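Local coordinates for protein aldo-keto Reductase, OXIDOREDUCTASE (PDB 5T79) that probably acts as an NADPH-dependent oxidoreductase of the aldo-keto reductase family, with interest as a biocatalyst for reducing 3-hydroxybutanal to 1,3-butanediol, at residues R46-R51 against S302-A307. Numbering follows the deposited sequence.
With NDP (NADPH dihydro-nicotinamide-adenine-dinucleotide phosphate), chain E.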
loop_
_atom_site.group_PDB
_atom_site.type_symbol
_atom_site.label_atom_id
_atom_site.label_comp_id
_atom_site.label_asym_id
_atom_site.label_seq_id
_atom_site.Cartn_x
_atom_site.Cartn_y
_atom_site.Cartn_z
ATOM N N ARG A 46 7.907 12.608 10.758
ATOM C CA ARG A 46 7.233 13.864 10.413
ATOM C C ARG A 46 7.753 14.379 9.065
ATOM O O ARG A 46 6.954 14.752 8.209
ATOM C CB ARG A 46 7.482 14.905 11.538
ATOM C CG ARG A 46 6.657 16.171 11.384
ATOM C CD ARG A 46 7.054 17.248 12.375
ATOM N NE ARG A 46 7.018 16.774 13.767
ATOM C CZ ARG A 46 5.938 16.754 14.535
ATOM N NH1 ARG A 46 4.766 17.168 14.060
ATOM N NH2 ARG A 46 6.021 16.333 15.791
ATOM N N ALA A 47 9.083 14.379 8.879
ATOM C CA ALA A 47 9.735 14.826 7.640
ATOM C C ALA A 47 9.269 13.974 6.443
ATOM O O ALA A 47 9.043 14.521 5.363
ATOM C CB ALA A 47 11.258 14.744 7.784
ATOM N N LEU A 48 9.113 12.655 6.637
ATOM C CA LEU A 48 8.634 11.734 5.566
ATOM C C LEU A 48 7.198 12.072 5.150
ATOM O O LEU A 48 6.913 12.233 3.965
ATOM C CB LEU A 48 8.693 10.252 6.046
ATOM C CG LEU A 48 10.095 9.674 6.242
ATOM C CD1 LEU A 48 10.057 8.344 7.001
ATOM C CD2 LEU A 48 10.828 9.544 4.913
ATOM N N LEU A 49 6.294 12.198 6.119
ATOM C CA LEU A 49 4.911 12.559 5.806
ATOM C C LEU A 49 4.821 13.938 5.116
ATOM O O LEU A 49 4.084 14.080 4.153
ATOM C CB LEU A 49 4.031 12.544 7.068
ATOM C CG LEU A 49 3.830 11.176 7.721
ATOM C CD1 LEU A 49 3.022 11.307 9.005
ATOM C CD2 LEU A 49 3.179 10.194 6.757
ATOM N N GLN A 50 5.565 14.940 5.601
ATOM C CA GLN A 50 5.513 16.275 5.000
ATOM C C GLN A 50 6.093 16.255 3.583
ATOM O O GLN A 50 5.528 16.893 2.691
ATOM C CB GLN A 50 6.266 17.296 5.881
ATOM C CG GLN A 50 5.510 17.598 7.187
ATOM C CD GLN A 50 6.227 18.635 8.022
ATOM O OE1 GLN A 50 7.141 19.289 7.557
ATOM N NE2 GLN A 50 5.784 18.861 9.249
ATOM N N ARG A 51 7.215 15.531 3.369
ATOM C CA ARG A 51 7.803 15.494 2.014
ATOM C C ARG A 51 6.849 14.783 1.035
ATOM O O ARG A 51 6.659 15.251 -0.103
ATOM C CB ARG A 51 9.181 14.817 2.008
ATOM C CG ARG A 51 9.947 14.971 0.653
ATOM C CD ARG A 51 10.244 16.444 0.361
ATOM N NE ARG A 51 11.000 16.639 -0.874
ATOM C CZ ARG A 51 10.654 17.471 -1.855
ATOM N NH1 ARG A 51 9.533 18.179 -1.774
ATOM N NH2 ARG A 51 11.426 17.600 -2.925
ATOM N N SER A 302 14.682 11.347 0.684
ATOM C CA SER A 302 15.293 11.158 -0.636
ATOM C C SER A 302 14.693 9.941 -1.355
ATOM O O SER A 302 14.590 9.966 -2.574
ATOM C CB SER A 302 16.813 11.028 -0.528
ATOM O OG SER A 302 17.178 9.870 0.206
ATOM N N GLN A 303 14.257 8.904 -0.605
ATOM C CA GLN A 303 13.634 7.706 -1.194
ATOM C C GLN A 303 12.251 8.023 -1.763
ATOM O O GLN A 303 11.850 7.442 -2.773
ATOM C CB GLN A 303 13.552 6.576 -0.159
ATOM C CG GLN A 303 14.963 6.080 0.231
ATOM C CD GLN A 303 14.983 5.192 1.442
ATOM O OE1 GLN A 303 14.093 5.229 2.285
ATOM N NE2 GLN A 303 16.055 4.430 1.604
ATOM N N ILE A 304 11.536 8.967 -1.137
ATOM C CA ILE A 304 10.229 9.413 -1.626
ATOM C C ILE A 304 10.456 10.220 -2.910
ATOM O O ILE A 304 9.743 10.019 -3.895
ATOM C CB ILE A 304 9.468 10.236 -0.553
ATOM C CG1 ILE A 304 9.222 9.391 0.743
ATOM C CG2 ILE A 304 8.130 10.763 -1.132
ATOM C CD1 ILE A 304 8.613 10.221 1.958
ATOM N N GLU A 305 11.454 11.131 -2.894
ATOM C CA GLU A 305 11.804 11.944 -4.074
ATOM C C GLU A 305 12.169 11.029 -5.242
ATOM O O GLU A 305 11.724 11.256 -6.375
ATOM C CB GLU A 305 12.980 12.874 -3.752
ATOM C CG GLU A 305 12.658 13.869 -2.653
ATOM C CD GLU A 305 13.811 14.698 -2.138
ATOM O OE1 GLU A 305 14.978 14.258 -2.245
ATOM O OE2 GLU A 305 13.536 15.801 -1.616
ATOM N N ASP A 306 12.954 9.965 -4.953
ATOM C CA ASP A 306 13.372 8.982 -5.960
ATOM C C ASP A 306 12.147 8.336 -6.606
ATOM O O ASP A 306 12.073 8.269 -7.827
ATOM C CB ASP A 306 14.260 7.883 -5.340
ATOM C CG ASP A 306 15.695 8.253 -4.985
ATOM O OD1 ASP A 306 16.188 9.292 -5.482
ATOM O OD2 ASP A 306 16.345 7.461 -4.273
ATOM N N ALA A 307 11.194 7.864 -5.780
ATOM C CA ALA A 307 9.967 7.212 -6.241
ATOM C C ALA A 307 9.171 8.120 -7.141
ATOM O O ALA A 307 8.742 7.677 -8.201
ATOM C CB ALA A 307 9.111 6.794 -5.044
HETATM P PA NDP E . 9.281 -1.277 -0.444
HETATM O O1A NDP E . 8.997 -0.039 -1.241
HETATM O O2A NDP E . 9.276 -2.637 -0.979
HETATM O O5B NDP E . 10.690 -1.166 0.327
HETATM C C5B NDP E . 10.763 -0.087 1.279
HETATM C C4B NDP E . 12.102 -0.056 1.964
HETATM O O4B NDP E . 13.151 -0.180 0.977
HETATM C C3B NDP E . 12.369 1.243 2.722
HETATM O O3B NDP E . 11.985 1.109 4.088
HETATM C C2B NDP E . 13.864 1.462 2.533
HETATM O O2B NDP E . 14.627 0.772 3.547
HETATM C C1B NDP E . 14.137 0.815 1.173
HETATM N N9A NDP E . 14.093 1.733 0.040
HETATM C C8A NDP E . 12.991 2.313 -0.531
HETATM N N7A NDP E . 13.263 3.092 -1.550
HETATM C C5A NDP E . 14.645 3.027 -1.652
HETATM C C6A NDP E . 15.567 3.681 -2.495
HETATM N N6A NDP E . 15.214 4.456 -3.526
HETATM N N1A NDP E . 16.882 3.460 -2.274
HETATM C C2A NDP E . 17.241 2.602 -1.312
HETATM N N3A NDP E . 16.463 1.911 -0.474
HETATM C C4A NDP E . 15.168 2.186 -0.683
HETATM O O3 NDP E . 8.086 -1.139 0.592
HETATM P PN NDP E . 7.721 -2.176 1.753
HETATM O O1N NDP E . 8.329 -1.477 2.912
HETATM O O2N NDP E . 8.121 -3.610 1.435
HETATM O O5D NDP E . 6.108 -2.310 1.896
HETATM C C5D NDP E . 5.314 -1.302 1.212
HETATM C C4D NDP E . 4.097 -0.928 2.026
HETATM O O4D NDP E . 3.086 -1.936 1.843
HETATM C C3D NDP E . 4.284 -0.824 3.529
HETATM O O3D NDP E . 4.838 0.434 3.880
HETATM C C2D NDP E . 2.873 -1.110 4.063
HETATM O O2D NDP E . 1.987 -0.003 4.225
HETATM C C1D NDP E . 2.337 -2.105 3.029
HETATM N N1N NDP E . 2.500 -3.518 3.428
HETATM C C2N NDP E . 1.333 -4.276 3.522
HETATM C C3N NDP E . 1.339 -5.574 3.870
HETATM C C7N NDP E . 0.089 -6.388 3.670
HETATM O O7N NDP E . 0.144 -7.561 4.071
HETATM N N7N NDP E . -1.018 -5.865 3.140
HETATM C C4N NDP E . 2.601 -6.196 4.407
HETATM C C5N NDP E . 3.812 -5.415 4.024
HETATM C C6N NDP E . 3.755 -4.168 3.600
HETATM P P2B NDP E . 15.881 1.322 4.421
HETATM O O1X NDP E . 15.680 1.400 5.889
HETATM O O2X NDP E . 16.964 0.331 4.016
HETATM O O3X NDP E . 16.231 2.660 3.781
#
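Arg51 sends CG anti to its backbone nitrogen (chi1 -170°) and then bends at chi2 (63°), while Glu305 runs extended beyond CG, and these two shapes bring guanidinium and carboxylate together between neighbouring helices. The grip is side-on but converges on one atom: Glu305 OE2 accepts from Arg51 NE at 2.8 Å through its anti lone pair, and from Arg51 NH2 at 3.1 Å by a more bent bond that arrives from above the carboxylate plane. OE2 sits close to the guanidinium plane, yet the carboxylate stands at 88° to it, unlike the coplanar bridge in which both oxygens are used. Beside this polar pair the contact is apolar: Ile304 faces helix 42-54, and its CD1 touches Leu48 CD2 at 3.8 Å and lies 3.3 Å from Leu48 O. From the same short helix, Gln303 NE2 gives NADPH O3X, on the 2'-phosphate, an almost straight hydrogen bond of 2.8 Å. Gln303 CG lies against the adenine, and Ser299 N holds Gln303 OE1. Asp306 OD2 receives a weak bond from the adenine N6A and pairs with Lys276. The example illustrates how one short helix can serve two partners: helix 301-308 packs on helix 42-54, the two following adjacent parallel strands 293-296 and 24-31 where the TIM barrel closes, while Gln303 and Asp306 meet the adenosine 2'-phosphate end of NADPH, the cofactor site characteristic of aldo-keto reductases.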